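PDB 6IEW: fusion protein of Nuclear RNA export factor 2 and Protein panoramix from Drosophila melanogaster, which joins the UBA (TAP-C) domain of Nxf2 to its Panoramix binding helix, two partners of an ovarian complex that silences transposons cotranscriptionally. Local coordinates for residues A81-V84 / L85-I88; W35-E38 / R39-L43; I45-A49 / D50-P54; K8-K11 / L12-Q16; R74-A77 / V78-E82. All coordinates share one frame; numbering follows the deposited sequence.

Overall arrangement
All five contacts are local. Along the chain they run contact 4, contact 2, contact 3, contact 5, contact 1. The first three lie in the Nxf2 UBA domain: contact 4 on helix 4-19, contact 2 at the start of helix 37-49 and contact 3 at its end. Contacts 5 and 1 overlap at Ala81 and Glu82 on helix 70-93, the Panoramix part of this engineered fusion. Helix 37-49 touches the Panoramix helix at points from Phe37 to Asn48. Contact 2 touches contact 1, their centres about 11 Å apart. Contact 3 touches contact 5, their centres about 12 Å apart. These touches are consistent with the role of the domain in binding Panoramix.

Contact 1 of 5, residues A81-V84 / L85-I88; sequences AELV and LEQI
Val84 and Ile88 meet one helical turn apart in the Panoramix part of the fusion. Val84 CG1 lies 3.9 Å from Ile88 CD1, and the two side chains approach at a slant. The Ile88 CG1 branch stands beside its own backbone N (chi1 -69°). This sends it back along the helix, where Ile88 CG1 comes to 3.2 Å from Val84 O. The same carbonyl accepts Ile88 N at 2.8 Å, so the oxygen is closely surrounded.

Leu83 and Gln87 meet on a more exposed side. A chi1 of -172° sets the Leu83 branch beside its carbonyl carbon and turns it forward. The extended Gln87 chain comes back to meet it, and its amide nitrogen NE2 stands 3.6 Å from Leu83 CD2. The other end of that amide, Gln87 OE1, faces Val84 CG2 at 4.0 Å. Glu86 crosses Leu83 at about a right angle, with Glu86 OE1 3.7 Å from Leu83 CD1.

All eight residues belong to helix 70-93, within the Nxf2-interacting region. Val84 and Leu85 touch the UBA domain: Val84 rests on Leu41, and Leu85 on Glu38 and Ile45 of helix 37-49. Glu82 also touches Ile45.

Contact 2 of 5, residues W35-E38 / R39-L43; sequences WDFE and RALKL
An N-cap opens helix 37-49, the helix of the Nxf2 UBA domain that faces Panoramix. Asp36 is the cap. Its OD2 accepts Arg39 N at 2.9 Å with an N-H...O angle of 165°, through the lone pair anti to the other oxygen. The carboxylate reaches this N-H because the Asp36 side chain is turned to the side of its carbonyl carbon (chi1 -174°). Asp36 O then takes Ala40 N at 2.8 Å and starts the regular helical bonding.

The Arg39 side chain bends at chi3 and folds back over its capping residue. Its guanidinium is stacked on the carboxylate, the planes 10° apart, with Asp36 CB over the guanidinium centre. The salt bridge is long and rests on charge alone, since no N-H of Arg39 points at Asp36 OD1. Arg39 NH2 also makes a weak hydrogen bond to Ala33 O.

Next along the helix, Glu38 and Lys42 run side by side in the same direction. Their salt bridge is also long: Glu38 OE2 lies 3.8 Å from Lys42 NZ. Phe37 packs on Val84 of the Panoramix helix. Between Phe37 and Leu41 there is a CH-pi contact: Leu41 CD1 sits over one face of the Phe37 ring, 4.0 Å from its centroid.

Contact 3 of 5, residues I45-A49 / D50-P54; sequences IQKNA and DHEIP
The Gln46 amide and the Asp50 carboxylate are the flat groups that bond here, their planes turned 45° apart. Gln46 NE2 gives a nearly straight hydrogen bond to Asp50 OD2, 3.0 Å long with an N-H...O angle of 173°. The acceptor lies in the amide plane, but the donor comes from above the carboxylate plane. A bend at chi2 swings the Gln46 amide toward its partner. The His51 ring has Ala49 O over one face, toward its rim.

Lys47 and Glu52 cross at about a right angle. Glu52 has two conformers, and what follows holds for one of them only, so it is tentative. In that conformer Glu52 OE1 packs on Lys47 CG, and a water joins the charged ends. This water accepts from Lys47 NZ at 2.7 Å and donates to Glu52 OE1 at 2.6 Å. Lys47 NZ also forms a salt bridge with Glu32.

Ile53 is buried and turns back under the helix end. Its CD1 touches Lys47 CB at 3.8 Å. A second water links Asn48 O and Ile53 N. Two groups here bind Arg74 of the Panoramix part: Asn48 OD1 and Ile53 O.

The backbone ends helix 37-49 of the UBA domain. Glu52 N bonds to Lys47 O at 3.0 Å, and His51 N to Asn48 O at 3.2 Å. His51 has positive phi (63°). These features define a Schellman motif, with His51 as its C-prime residue.

Contact 4 of 5, residues K8-K11 / L12-Q16; sequences KDHK and LLLFQ
Residues Lys8 to Gln16 form a continuous run of helix 4-19 in the Nxf2 UBA domain. Leu12 N bonds to Lys8 O at 3.0 Å, Leu13 N to Asp9 O at 3.0 Å, and Leu14 N to His10 O at 2.8 Å. The next bond is weaker: Phe15 N stands 3.4 Å from Lys11 O.

The main side-chain meeting is between His10 and Leu14. With chi1 at 172°, the His10 ring swings opposite its own N and is carried forward along the helix. The ring reaches Leu14 obliquely, with His10 NE2 3.6 Å from Leu14 CD2. Leu14 CD1 is also close, 4.0 Å from His10 CE1. The Leu14 chi1 of -133° lies away from the staggered positions, and it goes with both methyls bordering the ring.

Leu12 takes the opposite course. Its branch lies beside its own backbone N (chi1 -68°), and Leu12 CG packs 3.4 Å from Lys8 O. Beyond this run, Leu12 touches Val26 and Trp35. Phe15 is buried against Ile29 and Val30 of helix 23-32 and against Ala40, Leu41 and Phe44 of helix 37-49.

No side-chain hydrogen bond or salt bridge joins the two halves. Backbone bonds and van der Waals contact hold this helical run together. The Leu14 methyls pack on the imidazole, NE2 included, without a polar bond, and the domain core is reached through Leu12 and Phe15.

Contact 5 of 5, residues R74-A77 / V78-E82; sequences RSLA and VARAE
Leu76 and Arg80 pack one turn apart on helix 70-93, the Panoramix helix that lies against the UBA domain. Their side chains lean together at an angle. Leu76 heads forward, its chi1 of 179° placing CG next to the carbonyl carbon. In Arg80 a chi1 of -74° lays CG and CD back over the Leu76 turn. The aliphatic part of the arginine does the touching: Arg80 CD lies 3.9 Å from Leu76 CG. A bend at chi3 then carries the guanidinium away to UBA-domain partners, Val18 O at NE and Glu17 OE2 at NH2.

Arg74 also points away from the following turn. Its guanidinium forms a salt bridge with Asp55, beside its bonds to the end of helix 37-49 and the loop after it. The two arginines thus attach the helix to separate parts of the UBA domain.

The face toward helix 37-49 carries Ala77, Val78 and Ala81. Ala77 is buried against Phe44 and Phe58, and Ala81 also touches Phe44. Val78 packs on Asn48. Backbone bonds link the turns throughout, including Arg80 N to Leu76 O at 2.9 Å and Ala81 N to Ala77 O at 3.0 Å. The bond from Val78 N to Arg74 O is nearly straight (N-H...O 172°), and Val78 CG2 packs 3.4 Å from Arg74 O.

Contact 1 of 5, residues A81-V84 / L85-I88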
loop_
_atom_site.group_PDB
_atom_site.type_symbol
_atom_site.label_atom_id
_atom_site.label_comp_id
_atom_site.label_asym_id
_atom_site.label_seq_id
_atom_site.Cartn_x
_atom_site.Cartn_y
_atom_site.Cartn_z
ATOM N N ALA A 81 -3.046 -2.679 5.859
ATOM C CA ALA A 81 -2.198 -1.506 6.031
ATOM C C ALA A 81 -2.233 -1.011 7.470
ATOM O O ALA A 81 -1.196 -0.649 8.037
ATOM C CB ALA A 81 -2.636 -0.405 5.064
ATOM N N GLU A 82 -3.420 -0.995 8.082
ATOM C CA GLU A 82 -3.530 -0.536 9.463
ATOM C C GLU A 82 -2.824 -1.480 10.429
ATOM O O GLU A 82 -2.227 -1.032 11.414
ATOM C CB GLU A 82 -4.998 -0.345 9.842
ATOM C CG GLU A 82 -5.631 0.875 9.198
ATOM C CD GLU A 82 -7.115 0.981 9.472
ATOM O OE1 GLU A 82 -7.721 -0.044 9.847
ATOM O OE2 GLU A 82 -7.671 2.089 9.312
ATOM N N LEU A 83 -2.879 -2.793 10.171
ATOM C CA LEU A 83 -2.186 -3.731 11.052
ATOM C C LEU A 83 -0.676 -3.561 10.963
ATOM O O LEU A 83 0.020 -3.619 11.984
ATOM C CB LEU A 83 -2.586 -5.174 10.738
ATOM C CG LEU A 83 -2.055 -6.213 11.733
ATOM C CD1 LEU A 83 -2.828 -6.143 13.047
ATOM C CD2 LEU A 83 -2.107 -7.616 11.148
ATOM N N VAL A 84 -0.151 -3.356 9.753
ATOM C CA VAL A 84 1.288 -3.157 9.604
ATOM C C VAL A 84 1.724 -1.879 10.306
ATOM O O VAL A 84 2.783 -1.836 10.943
ATOM C CB VAL A 84 1.690 -3.180 8.116
ATOM C CG1 VAL A 84 3.131 -2.720 7.940
ATOM C CG2 VAL A 84 1.513 -4.577 7.553
ATOM N N LEU A 85 0.915 -0.818 10.207
ATOM C CA LEU A 85 1.229 0.413 10.925
ATOM C C LEU A 85 1.290 0.174 12.430
ATOM O O LEU A 85 2.174 0.705 13.115
ATOM C CB LEU A 85 0.214 1.503 10.581
ATOM C CG LEU A 85 0.344 2.123 9.186
ATOM C CD1 LEU A 85 -0.785 3.093 8.933
ATOM C CD2 LEU A 85 1.680 2.832 9.049
ATOM N N GLU A 86 0.366 -0.634 12.959
ATOM C CA GLU A 86 0.410 -0.979 14.376
ATOM C C GLU A 86 1.668 -1.767 14.709
ATOM O O GLU A 86 2.300 -1.535 15.747
ATOM C CB GLU A 86 -0.832 -1.783 14.761
ATOM C CG GLU A 86 -2.114 -0.975 14.829
ATOM C CD GLU A 86 -3.328 -1.839 15.126
ATOM O OE1 GLU A 86 -3.207 -3.082 15.083
ATOM O OE2 GLU A 86 -4.405 -1.271 15.405
ATOM N N GLN A 87 2.041 -2.711 13.842
ATOM C CA GLN A 87 3.253 -3.492 14.065
ATOM C C GLN A 87 4.490 -2.606 14.058
ATOM O O GLN A 87 5.408 -2.803 14.865
ATOM C CB GLN A 87 3.366 -4.584 13.002
ATOM C CG GLN A 87 2.268 -5.632 13.077
ATOM C CD GLN A 87 2.228 -6.527 11.857
ATOM O OE1 GLN A 87 2.925 -6.286 10.870
ATOM N NE2 GLN A 87 1.406 -7.569 11.916
ATOM N N ILE A 88 4.537 -1.627 13.150
ATOM C CA ILE A 88 5.681 -0.719 13.085
ATOM C C ILE A 88 5.806 0.065 14.383
ATOM O O ILE A 88 6.898 0.198 14.950
ATOM C CB ILE A 88 5.566 0.203 11.858
ATOM C CG1 ILE A 88 5.746 -0.606 10.570
ATOM C CG2 ILE A 88 6.573 1.345 11.939
ATOM C CD1 ILE A 88 5.430 0.172 9.307
#

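Contact 2 of 5, residues W35-E38 / R39-L43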
loop_
_atom_site.group_PDB
_atom_site.type_symbol
_atom_site.label_atom_id
_atom_site.label_comp_id
_atom_site.label_asym_id
_atom_site.label_seq_id
_atom_site.Cartn_x
_atom_site.Cartn_y
_atom_site.Cartn_z
ATOM N N TRP A 35 8.988 7.611 -0.911
ATOM C CA TRP A 35 9.611 6.295 -0.802
ATOM C C TRP A 35 9.701 5.780 0.626
ATOM O O TRP A 35 10.487 4.867 0.905
ATOM C CB TRP A 35 10.982 6.272 -1.482
ATOM C CG TRP A 35 10.853 6.540 -2.920
ATOM C CD1 TRP A 35 10.872 7.755 -3.546
ATOM C CD2 TRP A 35 10.631 5.568 -3.928
ATOM N NE1 TRP A 35 10.690 7.587 -4.899
ATOM C CE2 TRP A 35 10.542 6.248 -5.157
ATOM C CE3 TRP A 35 10.514 4.178 -3.914
ATOM C CZ2 TRP A 35 10.335 5.583 -6.358
ATOM C CZ3 TRP A 35 10.310 3.522 -5.095
ATOM C CH2 TRP A 35 10.221 4.219 -6.305
ATOM N N ASP A 36 8.915 6.338 1.541
ATOM C CA ASP A 36 8.890 5.877 2.920
ATOM C C ASP A 36 7.707 4.942 3.114
ATOM O O ASP A 36 6.555 5.332 2.888
ATOM C CB ASP A 36 8.825 7.032 3.913
ATOM C CG ASP A 36 8.952 6.555 5.346
ATOM O OD1 ASP A 36 10.092 6.331 5.806
ATOM O OD2 ASP A 36 7.914 6.370 6.002
ATOM N N PHE A 37 8.008 3.715 3.539
ATOM C CA PHE A 37 7.007 2.661 3.662
ATOM C C PHE A 37 5.878 3.077 4.598
ATOM O O PHE A 37 4.697 3.025 4.229
ATOM C CB PHE A 37 7.718 1.402 4.168
ATOM C CG PHE A 37 6.826 0.208 4.360
ATOM C CD1 PHE A 37 6.000 -0.241 3.345
ATOM C CD2 PHE A 37 6.859 -0.498 5.553
ATOM C CE1 PHE A 37 5.203 -1.358 3.528
ATOM C CE2 PHE A 37 6.067 -1.611 5.738
ATOM C CZ PHE A 37 5.237 -2.042 4.726
ATOM N N GLU A 38 6.225 3.506 5.813
ATOM C CA GLU A 38 5.203 3.874 6.789
ATOM C C GLU A 38 4.371 5.055 6.300
ATOM O O GLU A 38 3.137 5.040 6.386
ATOM C CB GLU A 38 5.855 4.185 8.135
ATOM C CG GLU A 38 4.869 4.565 9.217
ATOM C CD GLU A 38 5.553 4.905 10.518
ATOM O OE1 GLU A 38 6.774 5.166 10.495
ATOM O OE2 GLU A 38 4.871 4.906 11.564
ATOM N N ARG A 39 5.026 6.091 5.774
ATOM C CA ARG A 39 4.275 7.241 5.281
ATOM C C ARG A 39 3.372 6.856 4.116
ATOM O O ARG A 39 2.266 7.391 3.980
ATOM C CB ARG A 39 5.219 8.379 4.896
ATOM C CG ARG A 39 5.917 9.009 6.087
ATOM C CD ARG A 39 6.368 10.433 5.790
ATOM N NE ARG A 39 7.210 10.512 4.601
ATOM C CZ ARG A 39 8.523 10.289 4.598
ATOM N NH1 ARG A 39 9.146 9.957 5.722
ATOM N NH2 ARG A 39 9.210 10.383 3.472
ATOM N N ALA A 40 3.821 5.923 3.271
ATOM C CA ALA A 40 2.997 5.488 2.147
ATOM C C ALA A 40 1.741 4.770 2.622
ATOM O O ALA A 40 0.654 4.978 2.069
ATOM C CB ALA A 40 3.811 4.602 1.206
ATOM N N LEU A 41 1.865 3.923 3.646
ATOM C CA LEU A 41 0.690 3.246 4.183
ATOM C C LEU A 41 -0.301 4.250 4.755
ATOM O O LEU A 41 -1.511 4.162 4.504
ATOM C CB LEU A 41 1.106 2.225 5.243
ATOM C CG LEU A 41 1.937 1.052 4.722
ATOM C CD1 LEU A 41 2.421 0.196 5.883
ATOM C CD2 LEU A 41 1.144 0.212 3.732
ATOM N N LYS A 42 0.197 5.225 5.524
ATOM C CA LYS A 42 -0.679 6.262 6.058
ATOM C C LYS A 42 -1.336 7.059 4.940
ATOM O O LYS A 42 -2.519 7.419 5.029
ATOM C CB LYS A 42 0.112 7.204 6.966
ATOM C CG LYS A 42 0.627 6.570 8.240
ATOM C CD LYS A 42 1.372 7.596 9.073
ATOM C CE LYS A 42 1.862 6.994 10.378
ATOM N NZ LYS A 42 2.630 7.989 11.182
ATOM N N LEU A 43 -0.577 7.362 3.887
ATOM C CA LEU A 43 -1.127 8.119 2.771
ATOM C C LEU A 43 -2.210 7.329 2.050
ATOM O O LEU A 43 -3.235 7.893 1.649
ATOM C CB LEU A 43 0.001 8.513 1.817
ATOM C CG LEU A 43 -0.409 9.321 0.590
ATOM C CD1 LEU A 43 -1.115 10.607 0.993
ATOM C CD2 LEU A 43 0.802 9.623 -0.279
#

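Contact 3 of 5, residues I45-A49 / D50-P54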
loop_
_atom_site.group_PDB
_atom_site.type_symbol
_atom_site.label_atom_id
_atom_site.label_comp_id
_atom_site.label_asym_id
_atom_site.label_seq_id
_atom_site.Cartn_x
_atom_site.Cartn_y
_atom_site.Cartn_z
ATOM N N ILE A 45 -4.209 5.118 3.427
ATOM C CA ILE A 45 -5.394 5.136 4.282
ATOM C C ILE A 45 -6.127 6.468 4.169
ATOM O O ILE A 45 -7.364 6.512 4.111
ATOM C CB ILE A 45 -5.005 4.787 5.730
ATOM C CG1 ILE A 45 -4.583 3.321 5.804
ATOM C CG2 ILE A 45 -6.153 5.082 6.687
ATOM C CD1 ILE A 45 -3.777 2.990 7.026
ATOM N N GLN A 46 -5.379 7.572 4.118
ATOM C CA GLN A 46 -6.007 8.883 3.993
ATOM C C GLN A 46 -6.688 9.038 2.640
ATOM O O GLN A 46 -7.847 9.461 2.561
ATOM C CB GLN A 46 -4.972 9.986 4.203
ATOM C CG GLN A 46 -5.571 11.382 4.163
ATOM C CD GLN A 46 -6.556 11.610 5.289
ATOM O OE1 GLN A 46 -6.242 11.378 6.456
ATOM N NE2 GLN A 46 -7.759 12.053 4.944
ATOM N N LYS A 47 -5.975 8.701 1.558
ATOM C CA LYS A 47 -6.571 8.778 0.227
ATOM C C LYS A 47 -7.809 7.899 0.129
ATOM O O LYS A 47 -8.812 8.287 -0.486
ATOM C CB LYS A 47 -5.547 8.359 -0.825
ATOM C CG LYS A 47 -4.439 9.366 -1.071
ATOM C CD LYS A 47 -3.367 8.749 -1.970
ATOM C CE LYS A 47 -2.333 9.766 -2.430
ATOM N NZ LYS A 47 -2.777 10.533 -3.630
ATOM N N ASN A 48 -7.763 6.715 0.738
ATOM C CA ASN A 48 -8.917 5.827 0.712
ATOM C C ASN A 48 -10.122 6.479 1.379
ATOM O O ASN A 48 -11.239 6.435 0.851
ATOM C CB ASN A 48 -8.566 4.503 1.390
ATOM C CG ASN A 48 -9.705 3.515 1.351
ATOM O OD1 ASN A 48 -9.967 2.899 0.319
ATOM N ND2 ASN A 48 -10.391 3.356 2.480
ATOM N N ALA A 49 -9.904 7.110 2.536
ATOM C CA ALA A 49 -11.008 7.737 3.256
ATOM C C ALA A 49 -11.584 8.919 2.488
ATOM O O ALA A 49 -12.772 9.232 2.631
ATOM C CB ALA A 49 -10.543 8.177 4.644
ATOM N N ASP A 50 -10.763 9.583 1.676
ATOM C CA ASP A 50 -11.182 10.743 0.900
ATOM C C ASP A 50 -11.757 10.373 -0.466
ATOM O O ASP A 50 -11.959 11.262 -1.301
ATOM C CB ASP A 50 -10.014 11.720 0.728
ATOM C CG ASP A 50 -9.579 12.353 2.037
ATOM O OD1 ASP A 50 -10.400 12.415 2.973
ATOM O OD2 ASP A 50 -8.417 12.801 2.125
ATOM N N HIS A 51 -12.008 9.087 -0.716
ATOM C CA HIS A 51 -12.586 8.618 -1.978
ATOM C C HIS A 51 -11.682 8.891 -3.175
ATOM O O HIS A 51 -12.157 9.159 -4.282
ATOM C CB HIS A 51 -14.011 9.139 -2.192
ATOM C CG HIS A 51 -14.962 8.678 -1.137
ATOM N ND1 HIS A 51 -15.212 7.344 -0.901
ATOM C CD2 HIS A 51 -15.708 9.368 -0.242
ATOM C CE1 HIS A 51 -16.081 7.231 0.089
ATOM N NE2 HIS A 51 -16.394 8.443 0.508
ATOM N N GLU A 52 -10.370 8.802 -2.962
ATOM C CA GLU A 52 -9.395 9.009 -4.022
ATOM C C GLU A 52 -8.777 7.714 -4.533
ATOM O O GLU A 52 -7.916 7.762 -5.416
ATOM C CB GLU A 52 -8.306 9.987 -3.564
ATOM C CG GLU A 52 -8.794 11.429 -3.484
ATOM C CD GLU A 52 -7.892 12.315 -2.648
ATOM O OE1 GLU A 52 -6.844 11.827 -2.174
ATOM O OE2 GLU A 52 -8.237 13.501 -2.459
ATOM N N ILE A 53 -9.201 6.563 -4.015
ATOM C CA ILE A 53 -8.714 5.267 -4.487
ATOM C C ILE A 53 -9.843 4.567 -5.235
ATOM O O ILE A 53 -10.779 4.050 -4.605
ATOM C CB ILE A 53 -8.201 4.396 -3.331
ATOM C CG1 ILE A 53 -7.148 5.143 -2.506
ATOM C CG2 ILE A 53 -7.623 3.086 -3.870
ATOM C CD1 ILE A 53 -5.848 5.409 -3.249
ATOM N N PRO A 54 -9.803 4.519 -6.565
ATOM C CA PRO A 54 -10.877 3.856 -7.310
ATOM C C PRO A 54 -10.955 2.371 -6.986
ATOM O O PRO A 54 -9.968 1.748 -6.590
ATOM C CB PRO A 54 -10.476 4.067 -8.776
ATOM C CG PRO A 54 -9.547 5.245 -8.754
ATOM C CD PRO A 54 -8.808 5.139 -7.459
HETATM O O HOH W 1 -5.026 12.052 -3.967
HETATM O O HOH W 2 -11.217 5.765 -1.901
#

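Contact 4 of 5, residues K8-K11 / L12-Q16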
loop_
_atom_site.group_PDB
_atom_site.type_symbol
_atom_site.label_atom_id
_atom_site.label_comp_id
_atom_site.label_asym_id
_atom_site.label_seq_id
_atom_site.Cartn_x
_atom_site.Cartn_y
_atom_site.Cartn_z
ATOM N N LYS A 8 14.526 0.538 -5.295
ATOM C CA LYS A 8 13.214 1.131 -5.536
ATOM C C LYS A 8 12.176 0.068 -5.873
ATOM O O LYS A 8 11.050 0.111 -5.358
ATOM C CB LYS A 8 13.295 2.195 -6.633
ATOM C CG LYS A 8 13.848 3.518 -6.139
ATOM C CD LYS A 8 13.909 4.549 -7.249
ATOM C CE LYS A 8 14.392 5.888 -6.716
ATOM N NZ LYS A 8 14.192 6.978 -7.710
ATOM N N ASP A 9 12.534 -0.891 -6.735
ATOM C CA ASP A 9 11.632 -2.003 -7.028
ATOM C C ASP A 9 11.149 -2.652 -5.739
ATOM O O ASP A 9 9.958 -2.946 -5.580
ATOM C CB ASP A 9 12.335 -3.061 -7.884
ATOM C CG ASP A 9 12.614 -2.601 -9.304
ATOM O OD1 ASP A 9 11.973 -1.639 -9.785
ATOM O OD2 ASP A 9 13.481 -3.232 -9.950
ATOM N N HIS A 10 12.074 -2.872 -4.801
ATOM C CA HIS A 10 11.746 -3.548 -3.552
ATOM C C HIS A 10 10.795 -2.713 -2.703
ATOM O O HIS A 10 9.826 -3.238 -2.141
ATOM C CB HIS A 10 13.031 -3.858 -2.782
ATOM C CG HIS A 10 12.790 -4.373 -1.400
ATOM N ND1 HIS A 10 12.259 -5.620 -1.155
ATOM C CD2 HIS A 10 12.996 -3.806 -0.188
ATOM C CE1 HIS A 10 12.150 -5.801 0.149
ATOM N NE2 HIS A 10 12.588 -4.714 0.759
ATOM N N LYS A 11 11.059 -1.408 -2.591
ATOM C CA LYS A 11 10.205 -0.547 -1.777
ATOM C C LYS A 11 8.798 -0.458 -2.355
ATOM O O LYS A 11 7.819 -0.350 -1.604
ATOM C CB LYS A 11 10.826 0.840 -1.642
ATOM C CG LYS A 11 12.090 0.861 -0.802
ATOM C CD LYS A 11 12.672 2.257 -0.706
ATOM C CE LYS A 11 13.951 2.249 0.118
ATOM N NZ LYS A 11 14.634 3.570 0.103
ATOM N N LEU A 12 8.678 -0.498 -3.681
ATOM C CA LEU A 12 7.354 -0.525 -4.297
ATOM C C LEU A 12 6.637 -1.828 -3.967
ATOM O O LEU A 12 5.462 -1.828 -3.584
ATOM C CB LEU A 12 7.482 -0.346 -5.812
ATOM C CG LEU A 12 7.958 1.026 -6.293
ATOM C CD1 LEU A 12 8.476 0.937 -7.720
ATOM C CD2 LEU A 12 6.840 2.053 -6.209
ATOM N N LEU A 13 7.344 -2.954 -4.092
ATOM C CA LEU A 13 6.737 -4.251 -3.802
ATOM C C LEU A 13 6.387 -4.407 -2.324
ATOM O O LEU A 13 5.387 -5.048 -1.991
ATOM C CB LEU A 13 7.640 -5.392 -4.271
ATOM C CG LEU A 13 7.673 -5.708 -5.766
ATOM C CD1 LEU A 13 8.179 -7.125 -5.998
ATOM C CD2 LEU A 13 6.294 -5.522 -6.370
ATOM N N LEU A 14 7.211 -3.865 -1.426
ATOM C CA LEU A 14 6.879 -3.840 -0.002
ATOM C C LEU A 14 5.479 -3.279 0.210
ATOM O O LEU A 14 4.646 -3.873 0.907
ATOM C CB LEU A 14 7.887 -2.931 0.700
ATOM C CG LEU A 14 8.645 -3.234 1.987
ATOM C CD1 LEU A 14 8.854 -4.722 2.201
ATOM C CD2 LEU A 14 9.977 -2.501 1.894
ATOM N N PHE A 15 5.201 -2.136 -0.411
ATOM C CA PHE A 15 3.905 -1.489 -0.267
ATOM C C PHE A 15 2.831 -2.239 -1.041
ATOM O O PHE A 15 1.701 -2.397 -0.556
ATOM C CB PHE A 15 4.029 -0.046 -0.754
ATOM C CG PHE A 15 2.733 0.703 -0.809
ATOM C CD1 PHE A 15 2.281 1.409 0.294
ATOM C CD2 PHE A 15 1.984 0.731 -1.975
ATOM C CE1 PHE A 15 1.093 2.113 0.240
ATOM C CE2 PHE A 15 0.792 1.435 -2.036
ATOM C CZ PHE A 15 0.348 2.125 -0.925
ATOM N N GLN A 16 3.163 -2.705 -2.249
ATOM C CA GLN A 16 2.192 -3.444 -3.045
ATOM C C GLN A 16 1.740 -4.712 -2.333
ATOM O O GLN A 16 0.556 -5.067 -2.375
ATOM C CB GLN A 16 2.767 -3.777 -4.426
ATOM C CG GLN A 16 1.768 -4.490 -5.337
ATOM C CD GLN A 16 2.221 -4.588 -6.784
ATOM O OE1 GLN A 16 3.252 -5.180 -7.087
ATOM N NE2 GLN A 16 1.435 -4.015 -7.688
#

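Contact 5 of 5, residues R74-A77 / V78-E82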
loop_
_atom_site.group_PDB
_atom_site.type_symbol
_atom_site.label_atom_id
_atom_site.label_comp_id
_atom_site.label_asym_id
_atom_site.label_seq_id
_atom_site.Cartn_x
_atom_site.Cartn_y
_atom_site.Cartn_z
ATOM N N ARG A 74 -11.195 -3.739 -0.733
ATOM C CA ARG A 74 -10.839 -2.456 -0.141
ATOM C C ARG A 74 -10.723 -2.569 1.371
ATOM O O ARG A 74 -9.748 -2.098 1.969
ATOM C CB ARG A 74 -11.891 -1.414 -0.521
ATOM C CG ARG A 74 -11.610 -0.021 -0.001
ATOM C CD ARG A 74 -12.752 0.929 -0.338
ATOM N NE ARG A 74 -12.977 1.054 -1.778
ATOM C CZ ARG A 74 -12.343 1.920 -2.563
ATOM N NH1 ARG A 74 -11.426 2.739 -2.060
ATOM N NH2 ARG A 74 -12.621 1.966 -3.859
ATOM N N SER A 75 -11.718 -3.188 2.011
ATOM C CA SER A 75 -11.678 -3.338 3.463
ATOM C C SER A 75 -10.475 -4.158 3.898
ATOM O O SER A 75 -9.832 -3.843 4.906
ATOM C CB SER A 75 -12.965 -3.985 3.963
ATOM O OG SER A 75 -14.065 -3.107 3.813
ATOM N N LEU A 76 -10.160 -5.218 3.151
ATOM C CA LEU A 76 -9.006 -6.041 3.501
ATOM C C LEU A 76 -7.707 -5.261 3.344
ATOM O O LEU A 76 -6.801 -5.378 4.178
ATOM C CB LEU A 76 -8.989 -7.305 2.643
ATOM C CG LEU A 76 -7.822 -8.274 2.865
ATOM C CD1 LEU A 76 -7.757 -8.744 4.314
ATOM C CD2 LEU A 76 -7.931 -9.462 1.920
ATOM N N ALA A 77 -7.604 -4.455 2.285
ATOM C CA ALA A 77 -6.394 -3.672 2.051
ATOM C C ALA A 77 -6.168 -2.666 3.172
ATOM O O ALA A 77 -5.050 -2.515 3.677
ATOM C CB ALA A 77 -6.509 -2.945 0.711
ATOM N N VAL A 78 -7.224 -1.947 3.550
ATOM C CA VAL A 78 -7.127 -0.990 4.647
ATOM C C VAL A 78 -6.736 -1.698 5.935
ATOM O O VAL A 78 -5.866 -1.229 6.682
ATOM C CB VAL A 78 -8.455 -0.224 4.789
ATOM C CG1 VAL A 78 -8.482 0.579 6.089
ATOM C CG2 VAL A 78 -8.672 0.682 3.586
ATOM N N ALA A 79 -7.359 -2.847 6.208
ATOM C CA ALA A 79 -7.074 -3.574 7.441
ATOM C C ALA A 79 -5.629 -4.053 7.484
ATOM O O ALA A 79 -4.980 -3.997 8.538
ATOM C CB ALA A 79 -8.030 -4.757 7.576
ATOM N N ARG A 80 -5.114 -4.542 6.356
ATOM C CA ARG A 80 -3.723 -4.979 6.313
ATOM C C ARG A 80 -2.777 -3.806 6.521
ATOM O O ARG A 80 -1.805 -3.911 7.282
ATOM C CB ARG A 80 -3.432 -5.682 4.984
ATOM C CG ARG A 80 -4.030 -7.073 4.888
ATOM C CD ARG A 80 -4.025 -7.614 3.465
ATOM N NE ARG A 80 -2.685 -7.722 2.892
ATOM C CZ ARG A 80 -1.949 -8.831 2.906
ATOM N NH1 ARG A 80 -2.413 -9.937 3.474
ATOM N NH2 ARG A 80 -0.748 -8.835 2.344
ATOM N N ALA A 81 -3.046 -2.679 5.859
ATOM C CA ALA A 81 -2.198 -1.506 6.031
ATOM C C ALA A 81 -2.233 -1.011 7.470
ATOM O O ALA A 81 -1.196 -0.649 8.037
ATOM C CB ALA A 81 -2.636 -0.405 5.064
ATOM N N GLU A 82 -3.420 -0.995 8.082
ATOM C CA GLU A 82 -3.530 -0.536 9.463
ATOM C C GLU A 82 -2.824 -1.480 10.429
ATOM O O GLU A 82 -2.227 -1.032 11.414
ATOM C CB GLU A 82 -4.998 -0.345 9.842
ATOM C CG GLU A 82 -5.631 0.875 9.198
ATOM C CD GLU A 82 -7.115 0.981 9.472
ATOM O OE1 GLU A 82 -7.721 -0.044 9.847
ATOM O OE2 GLU A 82 -7.671 2.089 9.312
#